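Local coordinates for PR domain zinc finger protein 2 (Homo sapiens, PDB 2QPW) that methylates a lysine of the histone H3 tail with S-adenosyl-L-methionine as methyl donor, this chain being the PR (SET-type) methyltransferase domain of a longer zinc-finger protein, at residues A[14-20]-A[100-104]; A[45-51]-A[131-137]; A[51-57]-A[124-130]. All coordinates share one frame; numbering follows the deposited sequence. Where two conformers were deposited one is given.

Contacts 2 and 3 lie within the PR domain, a variant of the SET fold built from small, mostly antiparallel sheets; contact 1 joins the N-terminal arm to it. Along the chain the order is 14-20, 45-51, 51-57, 100-104, 124-130, 131-137, so contact 3 nests inside the loop closed by contact 2, while contact 1 crosses both. Contacts 2 and 3 share Ile51, their centres about 11 Å apart: the chain leaves strand 43-47, passes Ile51, turns at 52-55 and enters strand 56-57, while its partner runs from strand 122-127 toward strand 138-139. The centre of contact 1 is about 17 Å from that of contact 2 and about 21 Å from that of contact 3; Val45 packs on Tyr102 and Val103, and Tyr125 on Leu100.

Contact 1: A[14-20]-A[100-104]; sequences ETLAEVP and LRYVN
Glu14, on the N-terminal arm that leads into helix 21-25, meets Arg101 and Tyr102 in the loop before strand 104-119 of the PR/SET fold, and Val19 meets Tyr102. Glu14 reaches inward with CG anti to its backbone N (chi1 179°), and its OE2 takes a hydrogen bond from Arg101 NH1 at 3.1 Å, part of a salt bridge. The donor meets OE2 on the syn side, although the carboxylate and guanidinium planes are turned 61° apart. Beside this pair, OE2 also lies 3.7 Å from Tyr102 CE1. Further along the arm, both methyls of Val19 approach the phenol end of Tyr102 obliquely from the same side of its ring, with CG1 4.0 Å from CZ, and Pro20 CD comes to 3.5 Å from Tyr102 OH.

Outside partners hold both charged groups in place. Glu14 OE1 accepts from Ile43 N, while Arg101 gives NE to Ala91 O and NH2 to Thr92 O and makes a cation-pi contact with Tyr75. Within the arm, Thr15 N and OG1 both bond Glu18 OE1 from the same face of its carboxylate, bracing the 3-10 turn 16-18. A water in the plane of the Tyr102 ring links Tyr102 OH, at 2.7 Å, to Glu14 OE2.

Contact 2: A[45-51]-A[131-137]; sequences VWATKPI and IAPGEEL
Strand 43-47 of the PR/SET fold and the chain just after it are matched by 131-137, whose type II beta turn from Ala132 to Glu135 lies against Ala47. The backbones join at two places. Near the strand, Leu137 N donates to Val45 O, Ala47 N to Glu135 O at 3.0 Å, and Gly134 N to Ala47 O. Farther on, Ile51 and Ile131 form an antiparallel hydrogen-bonded pair, each N donating to the other's O. Glu135 OE1 holds Ala132 N at 3.0 Å, so a side chain as well as the backbone bond from Glu135 N to Ala132 O secures the turn.

Trp46 lies over the chain of Glu136. Glu136 CB makes a CH-pi contact, 3.9 Å from the centroid of the Trp46 six-membered ring and 7° off its normal; chi1 -175° and an extended chain carry the carboxylate along the indole face, the two planes 17° apart. Gly134 O meets the ring edge, 3.3 Å from Trp46 CE3. The polar ends are tied elsewhere: Trp46 NE1 to Phe34 O, Glu136 to Ser36 and Ala37 N. A water joins Glu136 OE2, Val45 N and Leu137 O. Inside, Ala47 CB packs on Ile131 CG2 at 3.8 Å, and Val45 CG1 on Leu137 CD2. The whole is a type II turn packed against the end of strand 43-47 within the PR/SET fold.

Contact 3: A[51-57]-A[124-130]; sequences ILKGKKF and YYKTLKP
Lys56 and Phe57 pair with Lys126 and Tyr125 at the outer edge of the four-stranded mixed sheet of the PR/SET domain. The backbone bonds come first. Phe57 N donates to Tyr125 O at 2.8 Å, Tyr125 N returns the bond to Phe57 O, and Lys56 with Lys126 forms the neighbouring non-hydrogen-bonded pair. Beyond it Thr127 N donates to Lys55 O and Gly54 N to Thr127 O at 3.1 Å, which carries the pairing into the type II turn from Leu52 to Lys55.

The polar side-chain contribution is that of Thr127. Its OG1 stands between the backbone N and the carbonyl carbon (chi1 61°), under the turn, where it donates to Leu52 O at 2.7 Å on a lone pair in the carbonyl plane. The same oxygen takes a weak bond from Lys55 N. Gly54, at phi 85°, takes the left-handed position of the turn.

Apolar contacts fall on two faces. On the face of Phe57 and Tyr125, Thr127 CG2 meets Ile51 CG2 at 3.9 Å and Phe57 CE1 at 4.1 Å; Phe57 also packs edge-to-face on Trp99, and Tyr125 OH bonds to Trp77. On the face of Lys56 and Lys126, the Lys56 chain crosses Tyr124 at a slant, its CG 3.8 Å from Tyr124 CD1.

Apart from both faces, the aliphatic chain of Lys53, fully extended from the turn, packs beside the 128-130 backbone with CE 3.4 Å from Leu128 O.

One hydroxyl thus serves the turn as donor and weak acceptor while its methyl faces the core, so a single threonine couples turn geometry to sheet packing.

Contact 1: A[14-20]-A[100-104]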
loop_
_atom_site.group_PDB
_atom_site.type_symbol
_atom_site.label_atom_id
_atom_site.label_comp_id
_atom_site.label_asym_id
_atom_site.label_seq_id
_atom_site.Cartn_x
_atom_site.Cartn_y
_atom_site.Cartn_z
ATOM N N GLU A 14 -9.872 6.035 -11.039
ATOM C CA GLU A 14 -8.447 6.005 -11.359
ATOM C C GLU A 14 -8.170 4.780 -12.220
ATOM O O GLU A 14 -8.416 3.645 -11.771
ATOM C CB GLU A 14 -7.657 5.908 -10.048
ATOM C CG GLU A 14 -6.156 5.852 -10.182
ATOM C CD GLU A 14 -5.525 5.517 -8.834
ATOM O OE1 GLU A 14 -5.756 4.389 -8.313
ATOM O OE2 GLU A 14 -4.841 6.416 -8.279
ATOM N N THR A 15 -7.650 4.985 -13.439
ATOM C CA THR A 15 -7.327 3.869 -14.357
ATOM C C THR A 15 -5.820 3.646 -14.575
ATOM O O THR A 15 -5.017 4.461 -14.127
ATOM C CB THR A 15 -8.029 4.048 -15.721
ATOM O OG1 THR A 15 -7.285 4.986 -16.525
ATOM C CG2 THR A 15 -9.448 4.566 -15.494
ATOM N N LEU A 16 -5.431 2.550 -15.245
ATOM C CA LEU A 16 -4.000 2.324 -15.530
ATOM C C LEU A 16 -3.376 3.468 -16.334
ATOM O O LEU A 16 -2.192 3.817 -16.145
ATOM C CB LEU A 16 -3.720 0.963 -16.209
ATOM C CG LEU A 16 -3.709 -0.302 -15.375
ATOM C CD1 LEU A 16 -3.636 -1.551 -16.291
ATOM C CD2 LEU A 16 -2.551 -0.307 -14.336
ATOM N N ALA A 17 -4.180 4.073 -17.212
ATOM C CA ALA A 17 -3.705 5.200 -18.005
ATOM C C ALA A 17 -3.184 6.361 -17.166
ATOM O O ALA A 17 -2.321 7.090 -17.645
ATOM C CB ALA A 17 -4.794 5.675 -18.977
ATOM N N GLU A 18 -3.674 6.541 -15.929
ATOM C CA GLU A 18 -3.225 7.669 -15.094
ATOM C C GLU A 18 -2.031 7.440 -14.152
ATOM O O GLU A 18 -1.655 8.344 -13.392
ATOM C CB GLU A 18 -4.341 8.312 -14.278
ATOM C CG GLU A 18 -5.593 7.578 -14.100
ATOM C CD GLU A 18 -6.514 7.696 -15.301
ATOM O OE1 GLU A 18 -7.630 7.158 -15.213
ATOM O OE2 GLU A 18 -6.133 8.304 -16.331
ATOM N N VAL A 19 -1.464 6.247 -14.167
ATOM C CA VAL A 19 -0.330 5.978 -13.287
ATOM C C VAL A 19 0.898 6.669 -13.938
ATOM O O VAL A 19 1.037 6.596 -15.179
ATOM C CB VAL A 19 -0.087 4.469 -13.156
ATOM C CG1 VAL A 19 1.166 4.184 -12.286
ATOM C CG2 VAL A 19 -1.344 3.776 -12.593
ATOM N N PRO A 20 1.749 7.352 -13.134
ATOM C CA PRO A 20 2.977 7.931 -13.727
ATOM C C PRO A 20 3.827 6.872 -14.443
ATOM O O PRO A 20 3.973 5.758 -13.943
ATOM C CB PRO A 20 3.734 8.482 -12.506
ATOM C CG PRO A 20 2.652 8.796 -11.493
ATOM C CD PRO A 20 1.635 7.673 -11.693
ATOM N N LEU A 100 4.338 1.077 -4.285
ATOM C CA LEU A 100 3.706 0.708 -2.973
ATOM C C LEU A 100 2.484 1.527 -2.615
ATOM O O LEU A 100 1.564 1.022 -1.941
ATOM C CB LEU A 100 4.727 0.720 -1.811
ATOM C CG LEU A 100 5.690 -0.471 -1.744
ATOM C CD1 LEU A 100 6.854 -0.322 -2.786
ATOM C CD2 LEU A 100 6.236 -0.577 -0.352
ATOM N N ARG A 101 2.415 2.755 -3.135
ATOM C CA ARG A 101 1.207 3.613 -2.977
ATOM C C ARG A 101 -0.110 2.915 -3.393
ATOM O O ARG A 101 -1.198 3.105 -2.784
ATOM C CB ARG A 101 1.366 4.873 -3.841
ATOM C CG ARG A 101 0.095 5.780 -3.833
ATOM C CD ARG A 101 0.076 6.775 -4.939
ATOM N NE ARG A 101 -1.051 7.700 -4.842
ATOM C CZ ARG A 101 -2.254 7.537 -5.392
ATOM N NH1 ARG A 101 -2.573 6.456 -6.117
ATOM N NH2 ARG A 101 -3.142 8.502 -5.253
ATOM N N TYR A 102 -0.012 2.120 -4.445
ATOM C CA TYR A 102 -1.184 1.451 -5.048
ATOM C C TYR A 102 -1.643 0.174 -4.317
ATOM O O TYR A 102 -2.702 -0.386 -4.666
ATOM C CB TYR A 102 -0.885 1.169 -6.528
ATOM C CG TYR A 102 -0.764 2.446 -7.329
ATOM C CD1 TYR A 102 -1.898 3.038 -7.879
ATOM C CD2 TYR A 102 0.486 3.101 -7.500
ATOM C CE1 TYR A 102 -1.828 4.246 -8.603
ATOM C CE2 TYR A 102 0.569 4.322 -8.205
ATOM C CZ TYR A 102 -0.581 4.867 -8.771
ATOM O OH TYR A 102 -0.536 6.036 -9.475
ATOM N N VAL A 103 -0.867 -0.310 -3.331
ATOM C CA VAL A 103 -1.313 -1.463 -2.496
ATOM C C VAL A 103 -2.501 -1.030 -1.611
ATOM O O VAL A 103 -2.366 -0.162 -0.699
ATOM C CB VAL A 103 -0.165 -2.004 -1.611
ATOM C CG1 VAL A 103 -0.648 -3.110 -0.642
ATOM C CG2 VAL A 103 1.030 -2.470 -2.480
ATOM N N ASN A 104 -3.669 -1.599 -1.891
ATOM C CA ASN A 104 -4.864 -1.268 -1.127
ATOM C C ASN A 104 -4.838 -1.844 0.295
ATOM O O ASN A 104 -4.085 -2.768 0.585
ATOM C CB ASN A 104 -6.124 -1.730 -1.883
ATOM C CG ASN A 104 -7.356 -0.877 -1.571
ATOM O OD1 ASN A 104 -7.314 0.043 -0.734
ATOM N ND2 ASN A 104 -8.482 -1.201 -2.233
HETATM O O HOH W 1 -2.791 7.302 -10.364
#

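Contact 2: A[45-51]-A[131-137]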
loop_
_atom_site.group_PDB
_atom_site.type_symbol
_atom_site.label_atom_id
_atom_site.label_comp_id
_atom_site.label_asym_id
_atom_site.label_seq_id
_atom_site.Cartn_x
_atom_site.Cartn_y
_atom_site.Cartn_z
ATOM N N VAL A 45 -2.576 -3.719 -6.635
ATOM C CA VAL A 45 -1.355 -4.474 -6.949
ATOM C C VAL A 45 -1.656 -5.963 -6.794
ATOM O O VAL A 45 -2.278 -6.358 -5.810
ATOM C CB VAL A 45 -0.193 -4.102 -5.967
ATOM C CG1 VAL A 45 1.104 -4.767 -6.373
ATOM C CG2 VAL A 45 -0.022 -2.539 -5.910
ATOM N N TRP A 46 -1.195 -6.757 -7.762
ATOM C CA TRP A 46 -1.509 -8.204 -7.853
ATOM C C TRP A 46 -0.270 -9.049 -8.055
ATOM O O TRP A 46 0.663 -8.641 -8.745
ATOM C CB TRP A 46 -2.475 -8.490 -9.022
ATOM C CG TRP A 46 -3.798 -7.797 -8.909
ATOM C CD1 TRP A 46 -4.044 -6.492 -9.152
ATOM C CD2 TRP A 46 -5.060 -8.392 -8.563
ATOM N NE1 TRP A 46 -5.385 -6.204 -8.960
ATOM C CE2 TRP A 46 -6.032 -7.355 -8.590
ATOM C CE3 TRP A 46 -5.459 -9.688 -8.188
ATOM C CZ2 TRP A 46 -7.409 -7.576 -8.287
ATOM C CZ3 TRP A 46 -6.841 -9.925 -7.890
ATOM C CH2 TRP A 46 -7.783 -8.852 -7.923
ATOM N N ALA A 47 -0.247 -10.239 -7.476
ATOM C CA ALA A 47 0.912 -11.147 -7.672
ATOM C C ALA A 47 0.846 -11.759 -9.071
ATOM O O ALA A 47 -0.256 -12.079 -9.560
ATOM C CB ALA A 47 0.894 -12.246 -6.616
ATOM N N THR A 48 2.008 -11.879 -9.715
ATOM C CA THR A 48 2.082 -12.486 -11.073
ATOM C C THR A 48 2.611 -13.923 -11.028
ATOM O O THR A 48 2.567 -14.675 -12.047
ATOM C CB THR A 48 3.031 -11.684 -12.005
ATOM O OG1 THR A 48 4.359 -11.730 -11.472
ATOM C CG2 THR A 48 2.557 -10.234 -12.198
ATOM N N LYS A 49 3.147 -14.296 -9.876
ATOM C CA LYS A 49 3.806 -15.587 -9.659
ATOM C C LYS A 49 3.847 -15.849 -8.144
ATOM O O LYS A 49 3.543 -14.932 -7.359
ATOM C CB LYS A 49 5.217 -15.538 -10.257
ATOM C CG LYS A 49 6.224 -14.629 -9.588
ATOM C CD LYS A 49 7.544 -14.583 -10.406
ATOM C CE LYS A 49 8.398 -15.802 -10.087
ATOM N NZ LYS A 49 9.812 -15.763 -10.598
ATOM N N PRO A 50 4.185 -17.087 -7.714
ATOM C CA PRO A 50 4.216 -17.348 -6.251
ATOM C C PRO A 50 5.219 -16.446 -5.515
ATOM O O PRO A 50 6.368 -16.263 -5.975
ATOM C CB PRO A 50 4.670 -18.825 -6.155
ATOM C CG PRO A 50 4.303 -19.416 -7.483
ATOM C CD PRO A 50 4.514 -18.301 -8.497
ATOM N N ILE A 51 4.771 -15.884 -4.393
ATOM C CA ILE A 51 5.629 -15.028 -3.526
ATOM C C ILE A 51 5.732 -15.748 -2.169
ATOM O O ILE A 51 4.711 -16.060 -1.556
ATOM C CB ILE A 51 5.025 -13.579 -3.345
ATOM C CG1 ILE A 51 4.730 -12.910 -4.716
ATOM C CG2 ILE A 51 6.012 -12.680 -2.512
ATOM C CD1 ILE A 51 4.048 -11.509 -4.645
ATOM N N ILE A 131 1.775 -15.787 -1.127
ATOM C CA ILE A 131 0.764 -15.220 -2.033
ATOM C C ILE A 131 0.774 -15.956 -3.364
ATOM O O ILE A 131 1.835 -16.161 -3.961
ATOM C CB ILE A 131 0.939 -13.685 -2.237
ATOM C CG1 ILE A 131 0.876 -12.982 -0.873
ATOM C CG2 ILE A 131 -0.207 -13.119 -3.096
ATOM C CD1 ILE A 131 1.180 -11.450 -0.972
ATOM N N ALA A 132 -0.408 -16.382 -3.797
ATOM C CA ALA A 132 -0.538 -17.122 -5.088
ATOM C C ALA A 132 -0.702 -16.193 -6.286
ATOM O O ALA A 132 -1.272 -15.106 -6.164
ATOM C CB ALA A 132 -1.724 -18.102 -5.012
ATOM N N PRO A 133 -0.273 -16.639 -7.496
ATOM C CA PRO A 133 -0.506 -15.782 -8.662
ATOM C C PRO A 133 -2.006 -15.458 -8.836
ATOM O O PRO A 133 -2.876 -16.296 -8.528
ATOM C CB PRO A 133 0.036 -16.587 -9.847
ATOM C CG PRO A 133 0.597 -17.849 -9.294
ATOM C CD PRO A 133 0.395 -17.912 -7.813
ATOM N N GLY A 134 -2.311 -14.241 -9.273
ATOM C CA GLY A 134 -3.712 -13.795 -9.384
ATOM C C GLY A 134 -4.393 -13.330 -8.088
ATOM O O GLY A 134 -5.594 -13.010 -8.103
ATOM N N GLU A 135 -3.658 -13.306 -6.959
ATOM C CA GLU A 135 -4.207 -12.778 -5.678
ATOM C C GLU A 135 -3.789 -11.310 -5.473
ATOM O O GLU A 135 -2.665 -10.920 -5.822
ATOM C CB GLU A 135 -3.800 -13.629 -4.435
ATOM C CG GLU A 135 -4.384 -15.073 -4.443
ATOM C CD GLU A 135 -4.046 -15.933 -3.201
ATOM O OE1 GLU A 135 -3.039 -15.675 -2.474
ATOM O OE2 GLU A 135 -4.800 -16.931 -2.983
ATOM N N GLU A 136 -4.684 -10.522 -4.886
ATOM C CA GLU A 136 -4.420 -9.072 -4.634
ATOM C C GLU A 136 -3.540 -8.908 -3.394
ATOM O O GLU A 136 -3.775 -9.579 -2.370
ATOM C CB GLU A 136 -5.740 -8.271 -4.463
ATOM C CG GLU A 136 -5.502 -6.741 -4.321
ATOM C CD GLU A 136 -6.744 -5.857 -4.489
ATOM O OE1 GLU A 136 -7.889 -6.386 -4.542
ATOM O OE2 GLU A 136 -6.587 -4.602 -4.548
ATOM N N LEU A 137 -2.536 -8.025 -3.492
ATOM C CA LEU A 137 -1.728 -7.635 -2.326
ATOM C C LEU A 137 -2.521 -6.622 -1.488
ATOM O O LEU A 137 -2.978 -5.607 -2.025
ATOM C CB LEU A 137 -0.376 -7.023 -2.741
ATOM C CG LEU A 137 0.822 -7.962 -2.978
ATOM C CD1 LEU A 137 0.486 -8.968 -4.060
ATOM C CD2 LEU A 137 2.119 -7.109 -3.353
HETATM O O HOH W 2 -3.911 -3.798 -3.882
#

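Contact 3: A[51-57]-A[124-130]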
loop_
_atom_site.group_PDB
_atom_site.type_symbol
_atom_site.label_atom_id
_atom_site.label_comp_id
_atom_site.label_asym_id
_atom_site.label_seq_id
_atom_site.Cartn_x
_atom_site.Cartn_y
_atom_site.Cartn_z
ATOM N N ILE A 51 4.771 -15.884 -4.393
ATOM C CA ILE A 51 5.629 -15.028 -3.526
ATOM C C ILE A 51 5.732 -15.748 -2.169
ATOM O O ILE A 51 4.711 -16.060 -1.556
ATOM C CB ILE A 51 5.025 -13.579 -3.345
ATOM C CG1 ILE A 51 4.730 -12.910 -4.716
ATOM C CG2 ILE A 51 6.012 -12.680 -2.512
ATOM C CD1 ILE A 51 4.048 -11.509 -4.645
ATOM N N LEU A 52 6.961 -16.021 -1.723
ATOM C CA LEU A 52 7.227 -16.659 -0.427
ATOM C C LEU A 52 6.854 -15.789 0.789
ATOM O O LEU A 52 6.874 -14.553 0.722
ATOM C CB LEU A 52 8.718 -16.996 -0.318
ATOM C CG LEU A 52 9.426 -17.711 -1.492
ATOM C CD1 LEU A 52 10.905 -18.046 -1.163
ATOM C CD2 LEU A 52 8.663 -18.934 -1.836
ATOM N N LYS A 53 6.525 -16.437 1.896
ATOM C CA LYS A 53 6.358 -15.733 3.166
ATOM C C LYS A 53 7.680 -15.051 3.524
ATOM O O LYS A 53 8.768 -15.618 3.310
ATOM C CB LYS A 53 5.943 -16.725 4.256
ATOM C CG LYS A 53 5.642 -16.127 5.625
ATOM C CD LYS A 53 5.223 -17.253 6.611
ATOM C CE LYS A 53 4.990 -16.648 8.007
ATOM N NZ LYS A 53 4.770 -17.699 9.038
ATOM N N GLY A 54 7.612 -13.845 4.092
ATOM C CA GLY A 54 8.829 -13.090 4.411
ATOM C C GLY A 54 9.482 -12.214 3.334
ATOM O O GLY A 54 10.466 -11.515 3.625
ATOM N N LYS A 55 8.948 -12.195 2.119
ATOM C CA LYS A 55 9.469 -11.336 1.051
ATOM C C LYS A 55 9.216 -9.839 1.372
ATOM O O LYS A 55 8.085 -9.478 1.704
ATOM C CB LYS A 55 8.838 -11.719 -0.298
ATOM C CG LYS A 55 9.190 -10.817 -1.507
ATOM C CD LYS A 55 10.706 -10.893 -1.908
ATOM C CE LYS A 55 10.985 -9.967 -3.110
ATOM N NZ LYS A 55 12.434 -9.975 -3.527
ATOM N N LYS A 56 10.262 -9.009 1.250
ATOM C CA LYS A 56 10.221 -7.553 1.549
ATOM C C LYS A 56 10.126 -6.684 0.291
ATOM O O LYS A 56 10.865 -6.889 -0.678
ATOM C CB LYS A 56 11.506 -7.171 2.289
ATOM C CG LYS A 56 11.582 -5.757 2.790
ATOM C CD LYS A 56 12.789 -5.620 3.720
ATOM C CE LYS A 56 14.122 -5.969 3.062
ATOM N NZ LYS A 56 14.641 -4.879 2.203
ATOM N N PHE A 57 9.243 -5.701 0.314
ATOM C CA PHE A 57 9.123 -4.725 -0.782
ATOM C C PHE A 57 9.284 -3.321 -0.214
ATOM O O PHE A 57 8.895 -3.081 0.930
ATOM C CB PHE A 57 7.747 -4.817 -1.395
ATOM C CG PHE A 57 7.439 -6.174 -2.007
ATOM C CD1 PHE A 57 6.516 -7.029 -1.401
ATOM C CD2 PHE A 57 8.044 -6.557 -3.195
ATOM C CE1 PHE A 57 6.196 -8.282 -1.983
ATOM C CE2 PHE A 57 7.769 -7.798 -3.767
ATOM C CZ PHE A 57 6.838 -8.661 -3.164
ATOM N N TYR A 124 8.752 -0.440 4.948
ATOM C CA TYR A 124 8.746 -1.521 3.945
ATOM C C TYR A 124 7.517 -2.403 4.223
ATOM O O TYR A 124 6.985 -2.398 5.346
ATOM C CB TYR A 124 10.017 -2.371 4.079
ATOM C CG TYR A 124 11.283 -1.644 3.659
ATOM C CD1 TYR A 124 11.925 -1.954 2.446
ATOM C CD2 TYR A 124 11.835 -0.640 4.466
ATOM C CE1 TYR A 124 13.111 -1.257 2.058
ATOM C CE2 TYR A 124 13.005 0.035 4.094
ATOM C CZ TYR A 124 13.633 -0.282 2.880
ATOM O OH TYR A 124 14.814 0.396 2.496
ATOM N N TYR A 125 7.095 -3.179 3.226
ATOM C CA TYR A 125 5.964 -4.114 3.377
ATOM C C TYR A 125 6.557 -5.526 3.300
ATOM O O TYR A 125 7.384 -5.805 2.396
ATOM C CB TYR A 125 4.955 -3.941 2.231
ATOM C CG TYR A 125 4.112 -2.661 2.227
ATOM C CD1 TYR A 125 4.102 -1.774 3.329
ATOM C CD2 TYR A 125 3.308 -2.349 1.134
ATOM C CE1 TYR A 125 3.284 -0.620 3.324
ATOM C CE2 TYR A 125 2.494 -1.212 1.121
ATOM C CZ TYR A 125 2.501 -0.350 2.224
ATOM O OH TYR A 125 1.679 0.758 2.191
ATOM N N LYS A 126 6.175 -6.399 4.231
ATOM C CA LYS A 126 6.675 -7.785 4.250
ATOM C C LYS A 126 5.477 -8.730 4.128
ATOM O O LYS A 126 4.405 -8.430 4.670
ATOM C CB LYS A 126 7.450 -8.050 5.533
ATOM C CG LYS A 126 8.155 -9.399 5.546
ATOM C CD LYS A 126 9.025 -9.609 6.780
ATOM C CE LYS A 126 10.464 -9.295 6.524
ATOM N NZ LYS A 126 11.259 -9.725 7.728
ATOM N N THR A 127 5.638 -9.845 3.412
ATOM C CA THR A 127 4.517 -10.800 3.273
ATOM C C THR A 127 4.321 -11.621 4.562
ATOM O O THR A 127 5.278 -12.185 5.145
ATOM C CB THR A 127 4.650 -11.756 2.047
ATOM O OG1 THR A 127 5.840 -12.529 2.187
ATOM C CG2 THR A 127 4.718 -10.963 0.696
ATOM N N LEU A 128 3.057 -11.679 4.988
ATOM C CA LEU A 128 2.622 -12.306 6.228
ATOM C C LEU A 128 2.416 -13.805 6.014
ATOM O O LEU A 128 2.462 -14.613 6.956
ATOM C CB LEU A 128 1.302 -11.629 6.639
ATOM C CG LEU A 128 0.575 -12.004 7.924
ATOM C CD1 LEU A 128 1.512 -11.947 9.131
ATOM C CD2 LEU A 128 -0.633 -11.040 8.108
ATOM N N LYS A 129 2.134 -14.164 4.761
ATOM C CA LYS A 129 1.822 -15.529 4.344
ATOM C C LYS A 129 2.183 -15.608 2.871
ATOM O O LYS A 129 2.364 -14.545 2.239
ATOM C CB LYS A 129 0.335 -15.844 4.551
ATOM C CG LYS A 129 -0.653 -14.994 3.769
ATOM C CD LYS A 129 -2.021 -15.018 4.466
ATOM C CE LYS A 129 -3.152 -15.012 3.464
ATOM N NZ LYS A 129 -4.427 -15.413 4.135
ATOM N N PRO A 130 2.341 -16.830 2.315
ATOM C CA PRO A 130 2.549 -16.958 0.863
ATOM C C PRO A 130 1.420 -16.351 0.026
ATOM O O PRO A 130 0.250 -16.391 0.415
ATOM C CB PRO A 130 2.629 -18.487 0.641
ATOM C CG PRO A 130 2.961 -19.042 1.997
ATOM C CD PRO A 130 2.338 -18.147 2.994
#